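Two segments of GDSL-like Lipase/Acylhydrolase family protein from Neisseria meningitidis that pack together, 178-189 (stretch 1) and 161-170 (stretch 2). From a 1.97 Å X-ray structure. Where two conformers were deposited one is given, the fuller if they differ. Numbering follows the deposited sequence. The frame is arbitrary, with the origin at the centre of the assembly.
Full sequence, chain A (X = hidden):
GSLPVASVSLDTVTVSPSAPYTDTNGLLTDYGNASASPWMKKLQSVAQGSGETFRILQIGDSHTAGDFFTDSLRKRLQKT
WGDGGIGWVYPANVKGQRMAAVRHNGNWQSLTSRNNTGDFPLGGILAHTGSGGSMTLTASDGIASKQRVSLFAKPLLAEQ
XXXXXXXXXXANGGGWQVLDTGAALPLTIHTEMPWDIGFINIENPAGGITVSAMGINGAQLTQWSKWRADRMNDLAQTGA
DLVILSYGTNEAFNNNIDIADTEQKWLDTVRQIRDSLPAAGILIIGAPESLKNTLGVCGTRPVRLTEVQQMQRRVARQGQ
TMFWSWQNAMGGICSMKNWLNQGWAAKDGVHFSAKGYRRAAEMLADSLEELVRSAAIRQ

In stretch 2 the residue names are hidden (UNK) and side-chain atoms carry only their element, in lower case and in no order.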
# COMPACT_ATOMS: atom_id res chain seq x y z
N VAL A 178 -6.71 14.35 -9.80
CA VAL A 178 -7.66 13.35 -9.33
C VAL A 178 -9.06 13.74 -9.79
O VAL A 178 -9.51 14.87 -9.58
CB VAL A 178 -7.66 13.22 -7.78
CG1 VAL A 178 -8.66 12.17 -7.33
CG2 VAL A 178 -6.28 12.89 -7.28
N LEU A 179 -9.74 12.80 -10.41
CA LEU A 179 -11.10 13.00 -10.86
C LEU A 179 -12.03 12.44 -9.80
O LEU A 179 -11.85 11.31 -9.37
CB LEU A 179 -11.32 12.27 -12.18
CG LEU A 179 -10.32 12.52 -13.30
CD1 LEU A 179 -10.73 11.71 -14.56
CD2 LEU A 179 -10.23 14.00 -13.62
N ASP A 180 -13.02 13.22 -9.39
CA ASP A 180 -14.00 12.77 -8.41
C ASP A 180 -15.38 12.56 -9.05
O ASP A 180 -15.89 13.44 -9.74
CB ASP A 180 -14.14 13.80 -7.28
CG ASP A 180 -12.83 14.08 -6.58
OD1 ASP A 180 -11.99 13.17 -6.46
OD2 ASP A 180 -12.65 15.23 -6.11
N THR A 181 -15.97 11.40 -8.82
CA THR A 181 -17.32 11.14 -9.31
C THR A 181 -17.97 10.09 -8.44
O THR A 181 -17.44 9.73 -7.39
CB THR A 181 -17.33 10.72 -10.82
OG1 THR A 181 -18.67 10.73 -11.32
CG2 THR A 181 -16.70 9.35 -11.02
N GLY A 182 -19.14 9.62 -8.85
CA GLY A 182 -19.85 8.58 -8.12
C GLY A 182 -20.41 7.53 -9.05
O GLY A 182 -20.90 7.85 -10.14
N ALA A 183 -20.35 6.28 -8.63
CA ALA A 183 -20.89 5.18 -9.41
C ALA A 183 -20.97 3.93 -8.55
O ALA A 183 -20.44 3.91 -7.44
CB ALA A 183 -20.02 4.92 -10.64
N ALA A 184 -21.60 2.89 -9.07
CA ALA A 184 -21.68 1.63 -8.35
C ALA A 184 -20.70 0.62 -8.96
O ALA A 184 -20.04 0.91 -9.96
CB ALA A 184 -23.10 1.08 -8.38
N LEU A 185 -20.60 -0.54 -8.33
CA LEU A 185 -19.86 -1.66 -8.90
C LEU A 185 -20.87 -2.66 -9.46
O LEU A 185 -21.92 -2.86 -8.86
CB LEU A 185 -18.95 -2.29 -7.84
CG LEU A 185 -17.70 -1.48 -7.49
CD1 LEU A 185 -17.16 -1.83 -6.13
CD2 LEU A 185 -16.62 -1.71 -8.53
N PRO A 186 -20.57 -3.29 -10.61
CA PRO A 186 -19.37 -3.17 -11.45
C PRO A 186 -19.20 -1.78 -12.05
O PRO A 186 -20.18 -1.10 -12.35
CB PRO A 186 -19.61 -4.18 -12.58
CG PRO A 186 -20.61 -5.14 -12.02
CD PRO A 186 -21.49 -4.31 -11.14
N LEU A 187 -17.95 -1.37 -12.20
CA LEU A 187 -17.61 -0.02 -12.61
C LEU A 187 -17.00 -0.11 -14.00
O LEU A 187 -15.99 -0.79 -14.17
CB LEU A 187 -16.57 0.54 -11.65
CG LEU A 187 -16.11 1.98 -11.81
CD1 LEU A 187 -17.32 2.85 -11.65
CD2 LEU A 187 -15.08 2.34 -10.74
N THR A 188 -17.59 0.57 -14.97
CA THR A 188 -17.08 0.54 -16.34
C THR A 188 -16.63 1.93 -16.77
O THR A 188 -17.39 2.88 -16.71
CB THR A 188 -18.12 -0.02 -17.31
OG1 THR A 188 -18.39 -1.38 -16.97
CG2 THR A 188 -17.61 0.04 -18.75
N ILE A 189 -15.38 2.02 -17.20
CA ILE A 189 -14.78 3.29 -17.58
C ILE A 189 -14.38 3.23 -19.05
O ILE A 189 -13.65 2.32 -19.48
CB ILE A 189 -13.53 3.58 -16.72
CG1 ILE A 189 -13.91 3.56 -15.24
CG2 ILE A 189 -12.92 4.92 -17.10
CD1 ILE A 189 -12.72 3.51 -14.31
N UNK A 161 -12.46 14.22 -21.83
CA UNK A 161 -13.44 13.53 -21.00
C UNK A 161 -13.25 12.02 -21.03
O UNK A 161 -12.56 11.49 -21.90
c UNK A 161 -14.88 13.81 -21.47
c UNK A 161 -15.20 15.30 -21.38
o UNK A 161 -15.03 13.39 -22.83
N UNK A 162 -13.86 11.34 -20.07
CA UNK A 162 -14.07 9.90 -20.13
C UNK A 162 -15.42 9.67 -19.49
O UNK A 162 -16.05 10.62 -19.00
c UNK A 162 -11.08 8.87 -17.70
c UNK A 162 -12.45 9.54 -18.01
c UNK A 162 -12.94 9.12 -19.40
c UNK A 162 -13.46 9.23 -16.92
N UNK A 163 -15.89 8.42 -19.49
CA UNK A 163 -17.15 8.14 -18.84
C UNK A 163 -16.97 7.08 -17.79
O UNK A 163 -16.21 6.14 -17.97
o UNK A 163 -17.91 6.39 -20.35
c UNK A 163 -18.25 7.68 -19.83
c UNK A 163 -18.43 8.68 -20.99
N UNK A 164 -17.69 7.23 -16.68
CA UNK A 164 -17.71 6.26 -15.60
C UNK A 164 -19.16 5.82 -15.42
O UNK A 164 -20.01 6.64 -15.08
c UNK A 164 -17.28 5.91 -13.17
c UNK A 164 -17.21 6.90 -14.30
c UNK A 164 -15.79 7.43 -14.47
N UNK A 165 -19.43 4.53 -15.67
CA UNK A 165 -20.81 4.03 -15.79
C UNK A 165 -21.72 4.94 -16.62
O UNK A 165 -22.85 5.22 -16.22
o UNK A 165 -19.89 1.95 -14.22
c UNK A 165 -21.44 3.76 -14.42
n UNK A 165 -21.46 2.12 -12.63
c UNK A 165 -20.87 2.52 -13.75
N UNK A 166 -21.24 5.41 -17.75
CA UNK A 166 -22.04 6.24 -18.63
C UNK A 166 -22.03 7.73 -18.33
O UNK A 166 -22.42 8.54 -19.17
N UNK A 167 -21.58 8.12 -17.14
CA UNK A 167 -21.53 9.53 -16.78
C UNK A 167 -20.24 10.22 -17.25
O UNK A 167 -19.15 9.69 -17.07
c UNK A 167 -21.75 9.72 -15.28
o UNK A 167 -24.14 9.72 -15.56
c UNK A 167 -23.18 9.41 -14.84
n UNK A 167 -23.33 8.79 -13.69
N UNK A 168 -20.38 11.40 -17.84
CA UNK A 168 -19.25 12.13 -18.37
C UNK A 168 -18.42 12.82 -17.29
O UNK A 168 -18.92 13.63 -16.50
o UNK A 168 -20.35 12.45 -20.50
c UNK A 168 -19.71 13.15 -19.43
c UNK A 168 -18.54 13.96 -19.98
N UNK A 169 -17.13 12.51 -17.28
CA UNK A 169 -16.21 13.06 -16.30
C UNK A 169 -15.09 13.75 -17.06
O UNK A 169 -14.49 13.15 -17.94
c UNK A 169 -15.65 11.94 -15.41
c UNK A 169 -14.60 12.47 -14.46
c UNK A 169 -16.79 11.24 -14.67
N UNK A 170 -14.81 15.01 -16.72
CA UNK A 170 -13.85 15.81 -17.46
C UNK A 170 -12.63 16.21 -16.62
O UNK A 170 -12.74 16.46 -15.42
c UNK A 170 -14.52 17.08 -17.99
o UNK A 170 -14.92 17.90 -16.91
O HOH W 1 -18.80 4.27 -18.89
O HOH W 2 -23.55 3.83 -11.41

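Position 161 opens the strand with a carbon bearing one oxygen and one carbon; its CA-to-CB bond points away from stretch 1, which it does not touch. This is Thr-161, a beta-branched residue at ease in an exposed strand.

Position 162 carries four carbons, forked at the second, directed toward stretch 1. Both branch tips lie within about 4.4 Å of Leu-179 CD1 and Ile-189 CG2, the closest approach being 4.2 Å, to Leu-179 CD1. It is Leu-162, whose fork fills a buried space between two apolar neighbours.

Position 163 again has one carbon carrying an oxygen and a carbon. The oxygen is 2.7 Å from the oxygen of water 1, which donates to Thr-188 O. Thr-163 suits this partly exposed site, pairing a strand-favouring branch with a hydroxyl for the water.

Position 164 has three carbons, branched at CB. One methyl lies 3.4 Å from CD1 of Leu-187 and 3.9 Å from CB of Ala-183; both methyls lie 4.1 Å from CG2 of Thr-181. This is Val-164, compact and apolar in a buried pocket.

Position 165 has two carbons, the second carrying one oxygen and one nitrogen. The amide oxygen accepts from Thr-188 N at 2.8 Å, while the nitrogen donates to Ala-184 O at 3.3 Å. Asn-165 offers both an acceptor and a donor, and its phi/psi of 43/45° is one that asparagine tolerates well. A weak bond also joins its ND2 to Pro-186 O at 3.5 Å.

Position 166 has no side-chain atoms: Gly-166. At this point of the type I' turn, a CB would jam against the preceding carbonyl oxygen.

Position 167 repeats the two-carbon amide, its nitrogen 4.4 Å from Gly-182 O. Asn-167 closes the turn, its polar end suited to an exposed edge.

Position 168, a carbon with one oxygen and one carbon, points away: Thr-168, exposed and strand-compatible.

Position 169 has three carbons, branched at CB; its methyls lie 3.9 Å from Leu-179 CD1 and 3.9 Å from Thr-181 OG1. Val-169 is a buried apolar partner.

Position 170 is one carbon then one oxygen, pointing away. Ser-170 is small and polar at an exposed site; its backbone O lies 3.9 Å from Leu-179 CD2.

The contact thus combines pairing and packing. Stretch 2 forms a hairpin whose first strand runs antiparallel to 187-189, with Asn-165 N donating to Thr-188 O at 2.8 Å. Leu-162, Val-164 and Val-169 pack against Leu-179, Ala-183, Leu-187 and Ile-189, while the Asn-165 amide ties the turn to the backbone of Ala-184 and Thr-188.

Stretch 2, residues 161-170: TLTVNGNTVS
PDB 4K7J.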